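Local coordinates for protein putative dehydrogenase (Amycolatopsis orientalis, PDB 5A9T) that reduces imines to amines with NADPH as an imine reductase, and binds the amine (1R)-1-methyl-1,2,3,4-tetrahydroisoquinoline, at residues 84-89 with 112-117; 101-106 with 162-167; 134-139 with 156-161; 267-272 with 283-288. One frame throughout, in Å; residues are numbered along the deposited sequence.

Contact 1: residues 84-89 with 112-117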
loop_
_atom_site.group_PDB
_atom_site.type_symbol
_atom_site.label_atom_id
_atom_site.label_comp_id
_atom_site.label_asym_id
_atom_site.label_seq_id
_atom_site.Cartn_x
_atom_site.Cartn_y
_atom_site.Cartn_z
ATOM N N GLU A 84 -43.326 9.683 14.815
ATOM C CA GLU A 84 -43.564 10.717 15.825
ATOM C C GLU A 84 -42.527 10.664 16.973
ATOM O O GLU A 84 -41.996 11.737 17.439
ATOM C CB GLU A 84 -45.008 10.570 16.336
ATOM C CG GLU A 84 -46.103 10.971 15.319
ATOM N N ALA A 85 -42.226 9.432 17.425
ATOM C CA ALA A 85 -41.298 9.252 18.483
ATOM C C ALA A 85 -39.918 9.720 18.170
ATOM O O ALA A 85 -39.148 9.979 19.061
ATOM C CB ALA A 85 -41.307 7.850 18.984
ATOM N N LEU A 86 -39.539 9.779 16.891
ATOM C CA LEU A 86 -38.217 10.170 16.502
ATOM C C LEU A 86 -37.901 11.658 16.749
ATOM O O LEU A 86 -36.764 12.032 16.832
ATOM C CB LEU A 86 -37.965 9.894 15.019
ATOM C CG LEU A 86 -37.785 8.399 14.714
ATOM C CD1 LEU A 86 -38.104 8.103 13.242
ATOM C CD2 LEU A 86 -36.397 8.055 15.131
ATOM N N ARG A 87 -38.961 12.533 16.839
ATOM C CA ARG A 87 -38.697 13.936 17.115
ATOM C C ARG A 87 -37.937 14.149 18.409
ATOM O O ARG A 87 -38.287 13.579 19.443
ATOM C CB ARG A 87 -40.038 14.709 17.192
ATOM C CG ARG A 87 -39.833 16.201 17.234
ATOM C CD ARG A 87 -41.206 16.930 17.134
ATOM N NE ARG A 87 -41.786 16.682 15.784
ATOM C CZ ARG A 87 -41.393 17.231 14.642
ATOM N NH1 ARG A 87 -40.354 18.054 14.531
ATOM N NH2 ARG A 87 -41.985 16.814 13.511
ATOM N N GLY A 88 -36.887 14.933 18.358
ATOM C CA GLY A 88 -36.092 15.161 19.469
ATOM C C GLY A 88 -35.108 14.142 19.904
ATOM O O GLY A 88 -34.536 14.202 20.982
ATOM N N ARG A 89 -34.936 13.160 19.033
ATOM C CA ARG A 89 -33.914 12.079 19.216
ATOM C C ARG A 89 -32.905 12.214 18.158
ATOM O O ARG A 89 -32.862 13.189 17.390
ATOM C CB ARG A 89 -34.617 10.716 19.233
ATOM C CG ARG A 89 -35.759 10.653 20.271
ATOM C CD ARG A 89 -36.401 9.289 20.395
ATOM N NE ARG A 89 -37.572 9.390 21.293
ATOM C CZ ARG A 89 -37.449 9.335 22.604
ATOM N NH1 ARG A 89 -36.375 9.020 23.245
ATOM N NH2 ARG A 89 -38.519 9.647 23.365
ATOM N N HIS A 112 -38.204 14.812 10.313
ATOM C CA HIS A 112 -38.786 14.253 11.467
ATOM C C HIS A 112 -38.358 15.036 12.773
ATOM O O HIS A 112 -38.808 14.639 13.859
ATOM C CB HIS A 112 -38.346 12.820 11.603
ATOM C CG HIS A 112 -39.078 11.888 10.734
ATOM N ND1 HIS A 112 -38.692 11.623 9.426
ATOM C CD2 HIS A 112 -40.157 11.106 10.978
ATOM C CE1 HIS A 112 -39.552 10.765 8.891
ATOM N NE2 HIS A 112 -40.421 10.407 9.822
ATOM N N GLY A 113 -37.465 16.019 12.667
ATOM C CA GLY A 113 -36.964 16.694 13.862
ATOM C C GLY A 113 -35.955 15.888 14.614
ATOM O O GLY A 113 -35.804 16.027 15.856
ATOM N N THR A 114 -35.180 15.082 13.858
ATOM C CA THR A 114 -34.197 14.128 14.438
ATOM C C THR A 114 -32.801 14.485 14.004
ATOM O O THR A 114 -32.569 14.804 12.847
ATOM C CB THR A 114 -34.551 12.757 13.862
ATOM O OG1 THR A 114 -35.961 12.418 14.179
ATOM C CG2 THR A 114 -33.633 11.659 14.465
ATOM N N GLY A 115 -31.866 14.480 14.920
ATOM C CA GLY A 115 -30.441 14.755 14.587
ATOM C C GLY A 115 -29.875 13.551 13.879
ATOM O O GLY A 115 -30.382 12.419 14.043
ATOM N N TYR A 116 -28.831 13.802 13.101
ATOM C CA TYR A 116 -28.338 12.735 12.271
ATOM C C TYR A 116 -26.838 12.756 12.131
ATOM O O TYR A 116 -26.292 13.818 11.821
ATOM C CB TYR A 116 -28.984 12.790 10.864
ATOM C CG TYR A 116 -28.655 11.630 10.026
ATOM C CD1 TYR A 116 -29.354 10.388 10.076
ATOM C CD2 TYR A 116 -27.546 11.697 9.129
ATOM C CE1 TYR A 116 -28.965 9.270 9.307
ATOM C CE2 TYR A 116 -27.237 10.572 8.356
ATOM C CZ TYR A 116 -27.850 9.454 8.403
ATOM O OH TYR A 116 -27.617 8.266 7.693
ATOM N N LEU A 117 -26.193 11.628 12.327
ATOM C CA LEU A 117 -24.757 11.453 12.021
ATOM C C LEU A 117 -24.650 10.131 11.277
ATOM O O LEU A 117 -25.259 9.125 11.627
ATOM C CB LEU A 117 -23.969 11.558 13.388
ATOM C CG LEU A 117 -22.510 11.637 13.336
ATOM C CD1 LEU A 117 -22.090 12.962 12.695
ATOM C CD2 LEU A 117 -21.960 11.390 14.724
#

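Contact 2: residues 101-106 with 162-167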
loop_
_atom_site.group_PDB
_atom_site.type_symbol
_atom_site.label_atom_id
_atom_site.label_comp_id
_atom_site.label_asym_id
_atom_site.label_seq_id
_atom_site.Cartn_x
_atom_site.Cartn_y
_atom_site.Cartn_z
ATOM N N GLU A 101 -27.346 7.824 -0.341
ATOM C CA GLU A 101 -28.264 7.234 0.644
ATOM C C GLU A 101 -28.047 7.897 1.995
ATOM O O GLU A 101 -28.996 8.338 2.672
ATOM C CB GLU A 101 -28.030 5.757 0.805
ATOM C CG GLU A 101 -28.520 4.848 -0.317
ATOM C CD GLU A 101 -28.350 3.384 0.056
ATOM O OE1 GLU A 101 -27.757 3.025 1.107
ATOM O OE2 GLU A 101 -28.784 2.544 -0.682
ATOM N N ALA A 102 -26.830 8.135 2.358
ATOM C CA ALA A 102 -26.555 8.998 3.564
ATOM C C ALA A 102 -27.197 10.340 3.504
ATOM O O ALA A 102 -27.782 10.761 4.525
ATOM C CB ALA A 102 -25.031 9.148 3.821
ATOM N N ASN A 103 -27.074 11.075 2.398
ATOM C CA ASN A 103 -27.675 12.369 2.239
ATOM C C ASN A 103 -29.190 12.322 2.314
ATOM O O ASN A 103 -29.814 13.279 2.876
ATOM C CB ASN A 103 -27.220 12.913 0.902
ATOM C CG ASN A 103 -26.120 13.859 1.117
ATOM O OD1 ASN A 103 -26.379 14.989 1.479
ATOM N ND2 ASN A 103 -24.939 13.369 1.196
ATOM N N GLU A 104 -29.770 11.308 1.704
ATOM C CA GLU A 104 -31.237 11.006 1.751
ATOM C C GLU A 104 -31.664 10.814 3.191
ATOM O O GLU A 104 -32.664 11.416 3.650
ATOM C CB GLU A 104 -31.689 9.718 0.982
ATOM N N ALA A 105 -30.928 9.963 3.913
ATOM C CA ALA A 105 -31.296 9.755 5.316
ATOM C C ALA A 105 -31.139 11.019 6.157
ATOM O O ALA A 105 -31.974 11.156 7.093
ATOM C CB ALA A 105 -30.392 8.639 5.873
ATOM N N LEU A 106 -30.183 11.865 5.979
ATOM C CA LEU A 106 -30.060 13.112 6.713
ATOM C C LEU A 106 -31.355 13.943 6.470
ATOM O O LEU A 106 -31.958 14.439 7.409
ATOM C CB LEU A 106 -28.805 13.880 6.313
ATOM C CG LEU A 106 -28.486 15.184 7.064
ATOM C CD1 LEU A 106 -29.028 16.446 6.430
ATOM C CD2 LEU A 106 -28.975 15.170 8.472
ATOM N N THR A 162 -19.378 18.050 7.734
ATOM C CA THR A 162 -20.825 18.086 7.769
ATOM C C THR A 162 -21.633 17.418 6.738
ATOM O O THR A 162 -22.783 17.059 6.881
ATOM C CB THR A 162 -21.288 19.558 8.038
ATOM O OG1 THR A 162 -20.801 20.307 6.927
ATOM C CG2 THR A 162 -20.643 20.119 9.264
ATOM N N GLU A 163 -20.998 17.148 5.525
ATOM C CA GLU A 163 -21.690 16.495 4.469
ATOM C C GLU A 163 -21.972 15.055 4.836
ATOM O O GLU A 163 -21.029 14.281 5.149
ATOM C CB GLU A 163 -20.846 16.560 3.171
ATOM C CG GLU A 163 -21.531 15.962 1.920
ATOM C CD GLU A 163 -20.595 15.872 0.696
ATOM O OE1 GLU A 163 -19.588 16.618 0.594
ATOM O OE2 GLU A 163 -20.854 15.049 -0.181
ATOM N N ALA A 164 -23.200 14.617 4.770
ATOM C CA ALA A 164 -23.590 13.377 5.312
ATOM C C ALA A 164 -22.848 12.138 4.663
ATOM O O ALA A 164 -22.532 11.152 5.325
ATOM C CB ALA A 164 -25.102 13.183 5.263
ATOM N N GLY A 165 -22.596 12.245 3.359
ATOM C CA GLY A 165 -21.997 11.128 2.624
ATOM C C GLY A 165 -20.463 11.027 2.776
ATOM O O GLY A 165 -19.920 10.087 2.136
ATOM N N LEU A 166 -19.747 11.866 3.462
ATOM C CA LEU A 166 -18.251 11.848 3.518
ATOM C C LEU A 166 -17.726 10.553 4.151
ATOM O O LEU A 166 -16.762 9.936 3.651
ATOM C CB LEU A 166 -17.589 12.999 4.195
ATOM C CG LEU A 166 -17.730 14.345 3.551
ATOM C CD1 LEU A 166 -17.336 15.365 4.565
ATOM C CD2 LEU A 166 -16.769 14.440 2.325
ATOM N N ALA A 167 -18.379 10.038 5.222
ATOM C CA ALA A 167 -17.849 8.793 5.783
ATOM C C ALA A 167 -17.969 7.649 4.899
ATOM O O ALA A 167 -16.933 6.888 4.778
ATOM C CB ALA A 167 -18.592 8.508 7.138
#

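Contact 3: residues 134-139 with 156-161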
loop_
_atom_site.group_PDB
_atom_site.type_symbol
_atom_site.label_atom_id
_atom_site.label_comp_id
_atom_site.label_asym_id
_atom_site.label_seq_id
_atom_site.Cartn_x
_atom_site.Cartn_y
_atom_site.Cartn_z
ATOM N N VAL A 134 -11.570 2.161 14.764
ATOM C CA VAL A 134 -11.741 3.546 14.248
ATOM C C VAL A 134 -13.076 3.574 13.577
ATOM O O VAL A 134 -13.400 2.700 12.780
ATOM C CB VAL A 134 -10.643 3.959 13.235
ATOM C CG1 VAL A 134 -10.907 5.293 12.600
ATOM C CG2 VAL A 134 -9.335 3.967 13.995
ATOM N N PHE A 135 -13.855 4.606 13.873
ATOM C CA PHE A 135 -15.134 4.864 13.188
ATOM C C PHE A 135 -15.078 6.258 12.617
ATOM O O PHE A 135 -14.650 7.207 13.311
ATOM C CB PHE A 135 -16.306 4.840 14.188
ATOM C CG PHE A 135 -16.797 3.494 14.682
ATOM C CD1 PHE A 135 -15.949 2.447 14.999
ATOM C CD2 PHE A 135 -18.111 3.312 14.918
ATOM C CE1 PHE A 135 -16.396 1.219 15.448
ATOM C CE2 PHE A 135 -18.523 2.068 15.337
ATOM C CZ PHE A 135 -17.692 1.044 15.640
ATOM N N LEU A 136 -15.376 6.392 11.319
ATOM C CA LEU A 136 -15.395 7.678 10.637
ATOM C C LEU A 136 -16.837 8.225 10.600
ATOM O O LEU A 136 -17.752 7.448 10.318
ATOM C CB LEU A 136 -14.878 7.592 9.222
ATOM C CG LEU A 136 -13.485 6.931 9.097
ATOM C CD1 LEU A 136 -13.107 6.894 7.620
ATOM C CD2 LEU A 136 -12.417 7.648 9.875
ATOM N N TYR A 137 -17.025 9.466 10.955
ATOM C CA TYR A 137 -18.322 10.079 10.998
ATOM C C TYR A 137 -18.441 11.337 10.121
ATOM O O TYR A 137 -17.500 12.082 9.935
ATOM C CB TYR A 137 -18.701 10.469 12.436
ATOM C CG TYR A 137 -18.819 9.338 13.395
ATOM C CD1 TYR A 137 -19.968 8.628 13.557
ATOM C CD2 TYR A 137 -17.717 8.914 14.194
ATOM C CE1 TYR A 137 -20.054 7.546 14.404
ATOM C CE2 TYR A 137 -17.801 7.891 15.057
ATOM C CZ TYR A 137 -18.965 7.188 15.184
ATOM O OH TYR A 137 -19.111 6.146 16.043
ATOM N N SER A 138 -19.651 11.568 9.680
ATOM C CA SER A 138 -19.990 12.751 8.917
ATOM C C SER A 138 -21.451 13.140 9.166
ATOM O O SER A 138 -22.330 12.302 9.264
ATOM C CB SER A 138 -19.591 12.548 7.387
ATOM O OG SER A 138 -20.276 11.537 6.829
ATOM N N GLY A 139 -21.654 14.453 9.176
ATOM C CA GLY A 139 -23.008 15.004 9.488
ATOM C C GLY A 139 -22.841 16.021 10.555
ATOM O O GLY A 139 -21.842 16.616 10.786
ATOM N N ASP A 156 -12.231 4.833 18.097
ATOM C CA ASP A 156 -11.788 6.149 18.009
ATOM C C ASP A 156 -12.658 6.931 17.029
ATOM O O ASP A 156 -12.656 6.595 15.855
ATOM C CB ASP A 156 -10.336 6.268 17.513
ATOM C CG ASP A 156 -9.794 7.664 17.601
ATOM O OD1 ASP A 156 -10.239 8.447 18.456
ATOM O OD2 ASP A 156 -8.826 8.004 16.830
ATOM N N PRO A 157 -13.352 7.992 17.456
ATOM C CA PRO A 157 -14.294 8.619 16.574
ATOM C C PRO A 157 -13.631 9.791 15.836
ATOM O O PRO A 157 -13.001 10.645 16.456
ATOM C CB PRO A 157 -15.358 9.120 17.527
ATOM C CG PRO A 157 -14.644 9.393 18.786
ATOM C CD PRO A 157 -13.527 8.425 18.864
ATOM N N VAL A 158 -13.751 9.866 14.526
ATOM C CA VAL A 158 -13.209 10.895 13.664
ATOM C C VAL A 158 -14.320 11.570 12.901
ATOM O O VAL A 158 -15.057 10.952 12.197
ATOM C CB VAL A 158 -12.199 10.307 12.639
ATOM C CG1 VAL A 158 -11.702 11.432 11.761
ATOM C CG2 VAL A 158 -11.038 9.680 13.355
ATOM N N HIS A 159 -14.526 12.884 13.064
ATOM C CA HIS A 159 -15.483 13.626 12.351
ATOM C C HIS A 159 -14.846 14.228 11.131
ATOM O O HIS A 159 -13.992 15.139 11.262
ATOM C CB HIS A 159 -16.080 14.717 13.284
ATOM C CG HIS A 159 -17.174 15.495 12.658
ATOM N ND1 HIS A 159 -18.445 15.063 12.427
ATOM C CD2 HIS A 159 -17.167 16.799 12.269
ATOM C CE1 HIS A 159 -19.172 16.026 11.851
ATOM N NE2 HIS A 159 -18.399 17.079 11.727
ATOM N N LEU A 160 -15.372 13.839 10.019
ATOM C CA LEU A 160 -14.759 14.219 8.717
ATOM C C LEU A 160 -15.255 15.527 8.257
ATOM O O LEU A 160 -14.568 16.213 7.511
ATOM C CB LEU A 160 -15.051 13.211 7.667
ATOM C CG LEU A 160 -14.508 11.802 7.960
ATOM C CD1 LEU A 160 -15.104 10.851 6.981
ATOM C CD2 LEU A 160 -12.994 11.768 7.955
ATOM N N GLY A 161 -16.469 15.905 8.602
ATOM C CA GLY A 161 -17.172 17.070 8.032
ATOM C C GLY A 161 -18.671 16.961 8.134
ATOM O O GLY A 161 -19.214 15.940 8.552
#

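Contact 4: residues 267-272 with 283-288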
loop_
_atom_site.group_PDB
_atom_site.type_symbol
_atom_site.label_atom_id
_atom_site.label_comp_id
_atom_site.label_asym_id
_atom_site.label_seq_id
_atom_site.Cartn_x
_atom_site.Cartn_y
_atom_site.Cartn_z
ATOM N N GLU A 267 -0.938 -0.925 -18.594
ATOM C CA GLU A 267 -2.057 -0.346 -19.379
ATOM C C GLU A 267 -2.623 0.943 -18.845
ATOM O O GLU A 267 -3.076 1.760 -19.691
ATOM C CB GLU A 267 -3.231 -1.355 -19.452
ATOM C CG GLU A 267 -2.874 -2.465 -20.420
ATOM C CD GLU A 267 -3.825 -3.685 -20.374
ATOM O OE1 GLU A 267 -4.769 -3.671 -19.583
ATOM O OE2 GLU A 267 -3.515 -4.656 -21.096
ATOM N N LEU A 268 -2.700 1.146 -17.544
ATOM C CA LEU A 268 -3.143 2.410 -17.022
ATOM C C LEU A 268 -2.220 3.502 -17.538
ATOM O O LEU A 268 -2.768 4.597 -17.892
ATOM C CB LEU A 268 -3.223 2.627 -15.498
ATOM C CG LEU A 268 -4.208 1.681 -14.762
ATOM C CD1 LEU A 268 -3.921 1.509 -13.254
ATOM C CD2 LEU A 268 -5.655 2.174 -14.995
ATOM N N LEU A 269 -0.907 3.224 -17.617
ATOM C CA LEU A 269 0.080 4.203 -18.106
ATOM C C LEU A 269 -0.039 4.440 -19.591
ATOM O O LEU A 269 0.131 5.552 -20.071
ATOM C CB LEU A 269 1.485 3.877 -17.674
ATOM C CG LEU A 269 1.699 3.726 -16.135
ATOM C CD1 LEU A 269 3.152 3.635 -15.875
ATOM C CD2 LEU A 269 1.065 4.829 -15.381
ATOM N N ASP A 270 -0.211 3.391 -20.342
ATOM C CA ASP A 270 -0.446 3.558 -21.819
ATOM C C ASP A 270 -1.657 4.450 -22.108
ATOM O O ASP A 270 -1.569 5.366 -22.999
ATOM C CB ASP A 270 -0.746 2.147 -22.343
ATOM C CG ASP A 270 0.508 1.196 -22.362
ATOM O OD1 ASP A 270 1.713 1.653 -22.357
ATOM O OD2 ASP A 270 0.260 -0.078 -22.399
ATOM N N ARG A 271 -2.730 4.339 -21.367
ATOM C CA ARG A 271 -3.927 5.229 -21.503
ATOM C C ARG A 271 -3.528 6.706 -21.299
ATOM O O ARG A 271 -3.923 7.643 -22.013
ATOM C CB ARG A 271 -5.025 4.809 -20.495
ATOM C CG ARG A 271 -6.455 5.357 -20.594
ATOM C CD ARG A 271 -7.315 4.652 -19.523
ATOM N NE ARG A 271 -8.416 5.530 -19.153
ATOM C CZ ARG A 271 -9.135 5.475 -18.015
ATOM N NH1 ARG A 271 -8.935 4.544 -17.001
ATOM N NH2 ARG A 271 -10.082 6.387 -17.883
ATOM N N ALA A 272 -2.736 6.944 -20.278
ATOM C CA ALA A 272 -2.256 8.254 -19.958
ATOM C C ALA A 272 -1.295 8.794 -20.982
ATOM O O ALA A 272 -1.431 10.013 -21.308
ATOM C CB ALA A 272 -1.562 8.199 -18.574
ATOM N N TYR A 283 2.117 10.742 -11.256
ATOM C CA TYR A 283 0.891 11.051 -10.492
ATOM C C TYR A 283 -0.178 11.704 -11.320
ATOM O O TYR A 283 -1.333 11.666 -10.970
ATOM C CB TYR A 283 1.271 11.894 -9.251
ATOM C CG TYR A 283 2.379 11.267 -8.503
ATOM C CD1 TYR A 283 2.183 10.103 -7.735
ATOM C CD2 TYR A 283 3.702 11.696 -8.647
ATOM C CE1 TYR A 283 3.249 9.447 -7.157
ATOM C CE2 TYR A 283 4.764 11.007 -8.040
ATOM C CZ TYR A 283 4.528 9.902 -7.322
ATOM O OH TYR A 283 5.541 9.244 -6.708
ATOM N N SER A 284 0.199 12.242 -12.527
ATOM C CA SER A 284 -0.754 12.762 -13.453
ATOM C C SER A 284 -1.804 11.750 -13.968
ATOM O O SER A 284 -2.867 12.166 -14.407
ATOM C CB SER A 284 -0.071 13.394 -14.646
ATOM O OG SER A 284 0.525 12.411 -15.472
ATOM N N VAL A 285 -1.491 10.472 -13.770
ATOM C CA VAL A 285 -2.464 9.382 -14.129
ATOM C C VAL A 285 -3.777 9.575 -13.440
ATOM O O VAL A 285 -4.823 9.249 -13.972
ATOM C CB VAL A 285 -1.819 8.027 -13.891
ATOM C CG1 VAL A 285 -1.747 7.697 -12.416
ATOM C CG2 VAL A 285 -2.585 6.955 -14.617
ATOM N N ILE A 286 -3.780 10.251 -12.249
ATOM C CA ILE A 286 -4.997 10.510 -11.583
ATOM C C ILE A 286 -6.005 11.348 -12.404
ATOM O O ILE A 286 -7.247 11.264 -12.233
ATOM C CB ILE A 286 -4.803 11.159 -10.186
ATOM C CG1 ILE A 286 -6.092 11.067 -9.278
ATOM C CG2 ILE A 286 -4.345 12.626 -10.326
ATOM C CD1 ILE A 286 -5.808 11.636 -7.885
ATOM N N GLU A 287 -5.498 12.192 -13.324
ATOM C CA GLU A 287 -6.445 13.036 -14.096
ATOM C C GLU A 287 -7.361 12.342 -15.040
ATOM O O GLU A 287 -8.484 12.846 -15.212
ATOM C CB GLU A 287 -5.602 14.024 -14.888
ATOM C CG GLU A 287 -4.942 15.034 -14.037
ATOM C CD GLU A 287 -5.915 15.948 -13.314
ATOM O OE1 GLU A 287 -6.898 16.435 -13.976
ATOM O OE2 GLU A 287 -5.697 16.169 -12.118
ATOM N N LEU A 288 -6.997 11.171 -15.459
ATOM C CA LEU A 288 -7.900 10.290 -16.261
ATOM C C LEU A 288 -9.035 9.793 -15.383
ATOM O O LEU A 288 -9.983 9.217 -15.941
ATOM C CB LEU A 288 -7.116 9.062 -16.717
ATOM C CG LEU A 288 -5.914 9.130 -17.630
ATOM C CD1 LEU A 288 -5.072 7.849 -17.495
ATOM C CD2 LEU A 288 -6.418 9.371 -19.038
#

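Contact 1: residues 84-89 with 112-117
Thr-114 hands its hydroxyl to the backbone of Leu-86: OG1 donates to Leu-86 O at 2.8 Å. With chi1 at -57°, OG1 stands anti to its own carbonyl carbon and CG2 anti to the backbone N; CG2 comes within 3.4 Å of Arg-89 O. The hydroxyl meets the Leu-86 carbonyl from above its plane, and Arg-89 N, closing the type II turn from Leu-86 to Arg-89, reaches that oxygen from the opposite face, so two donors grip one atom. A valine in place of Thr-114 would probably leave Leu-86 O without its hydroxyl donor and the turn less firmly tied to this loop. His-112 takes part through ring and backbone: CD2 lies 4.3 Å from Leu-86 CD1, while ND1 bonds to Trp-108 O. The Arg-87 chain is bent at chi3 (-67°), and His-112 O lies 3.7 Å above the centre of one guanidinium face. Gly-88 N donates to Gly-113 O, in the Schellman motif ending helix 99-111, at 2.9 Å, and Gly-115 N to Arg-89 O at 3.0 Å. These backbone bonds, leading into neighbouring strands 90-93 and 115-121, depend on the threonine hydroxyl and on Gly-88 and Gly-113, whose positive phi disfavours a side chain.

Contact 2: residues 101-106 with 162-167
Ala-102, on helix 99-111, turns its methyl toward the turn at Ala-164 and Gly-165. Its CB lies 3.5 Å from Ala-164 O and 3.8 Å from Gly-165 CA, a closeness in keeping with the 5.1 Å between the CA atoms of Ala-102 and Gly-165. Ala-102 O in turn is met by the Ala-164 methyl, CB at 3.7 Å. One residue on, Asn-103 passes its CA 4.1 Å from Ala-164 CB, while its side chain ends near Gly-165 and near Glu-163, whose CG is set anti to the backbone N by chi1 (-176°). After a further turn of helix, Leu-106 brings CB to 3.9 Å from Ala-164 CB, so that the Ala-164 methyl rests between successive turns of the helix. The small residues account for the short backbone spacing, and the contact is chiefly apolar. Ala-164 O is not left to this packing: it bonds to Ser-138 OG, which also meets Ala-167 N. Glu-163 and Leu-166 further pack on Ala-195 of the second subunit. The type I turn from Glu-163 to Leu-166 leads into helix 166-193, the long helix by which imine reductases join the Rossmann-type domain to the helical C-terminal domain.

Contact 3: residues 134-139 with 156-161
Tyr-137 and Leu-160 meet across two parallel strands, 134-139 and 156-161, which with helix 141-152 form a beta-alpha-beta unit at the end of the nucleotide-binding sheet. Five backbone bonds tie them, and the strand directions differ by 34°, a marked twist. In one of the bonds Leu-160 N donates to Tyr-137 O at 2.8 Å, with 171° at the hydrogen. The Leu-160 side chain then bends round the same oxygen: CB lies 3.5 Å and CG 3.6 Å from Tyr-137 O. Chi1 of -61° sets CG anti to the carbonyl carbon, and beyond it CD1 reaches Leu-136 CB at 4.0 Å. The residue also packs on Leu-205 of the second subunit. On the face with Leu-136, that side chain lies alongside Val-158, CD2 to CB at 3.8 Å. On the other face, turned to helix 141-152, the Tyr-137 ring brings CE2 to 3.7 Å from Pro-157 CB. His-159 lies there too, its ring meeting that of Phe-144; CE1 approaches Gly-139 O at 2.9 Å, short for a carbon and to be read with caution. An alanine in place of His-159 would probably open a gap beside Gly-139 O and leave Phe-144 without its ring partner. Past that ring, Gly-139 N donates to Gly-161 O at 2.9 Å.

Contact 4: residues 267-272 with 283-288
The Arg-271 guanidinium carries Leu-288 CB on one face, 4.1 Å above the plane and shifted toward the rim. Its NH2 comes within 3.4 Å of Leu-288 O, but the angle is too poor for a hydrogen bond; the charge is met instead at NH1, by salt bridges to Glu-260 and Asp-258 of the second subunit. The other flat group, the Tyr-283 ring, takes no part in this contact; it packs on helix 199-228 and touches the bound amine. The motif is a helix, 260-274, packed against a 3-10 segment near the C-terminus of the helical domain. Arg-271 starts with CG anti to the backbone N (chi1 -168°) and runs extended to NE, sliding past Leu-288 in the opposite direction. The 3-10 turn, with about three residues per turn, puts Val-285 and Leu-288 on the same side, both toward the helix. Leu-288 loses more surface, while Val-285 CG2 touches three residues. It stands anti to the backbone N and reaches Leu-268 O at 4.0 Å, Leu-269 CD2 at 4.3 Å and Ala-272 CB at 4.3 Å. Val-285 also packs on Leu-186 of the second subunit, as Leu-268 does on Ile-261 of that subunit, so the apolar cluster spans the dimer interface. Leu-288 packs on Ala-272: its CD1 lies 3.7 Å from Ala-272 CB, 3.7 Å from Ala-272 N and 4.0 Å from Leu-268 O.

Contacts 1 and 3 lie in the nucleotide-binding domain, and contact 2 joins it to the start of helix 166-193, whereas contact 4 stands apart in the C-terminal helical domain, its nearest atoms about 15 Å from contact 2. Contact 1 lies well off the chain's centre and is partly open; contact 3 has its centre about 10 Å from the chain's centre, but contact 4 is the most buried. Contacts 1 and 3 share the sheet, since strands 115-121 and 134-139 are neighbours and Leu-117 packs on Tyr-137. Contact 3 nests within the loop that contact 2 closes, and Ser-138 joins the two by its hydroxyl. Backbone hydrogen bonds dominate contacts 1 and 3, but contacts 2 and 4 are mostly apolar.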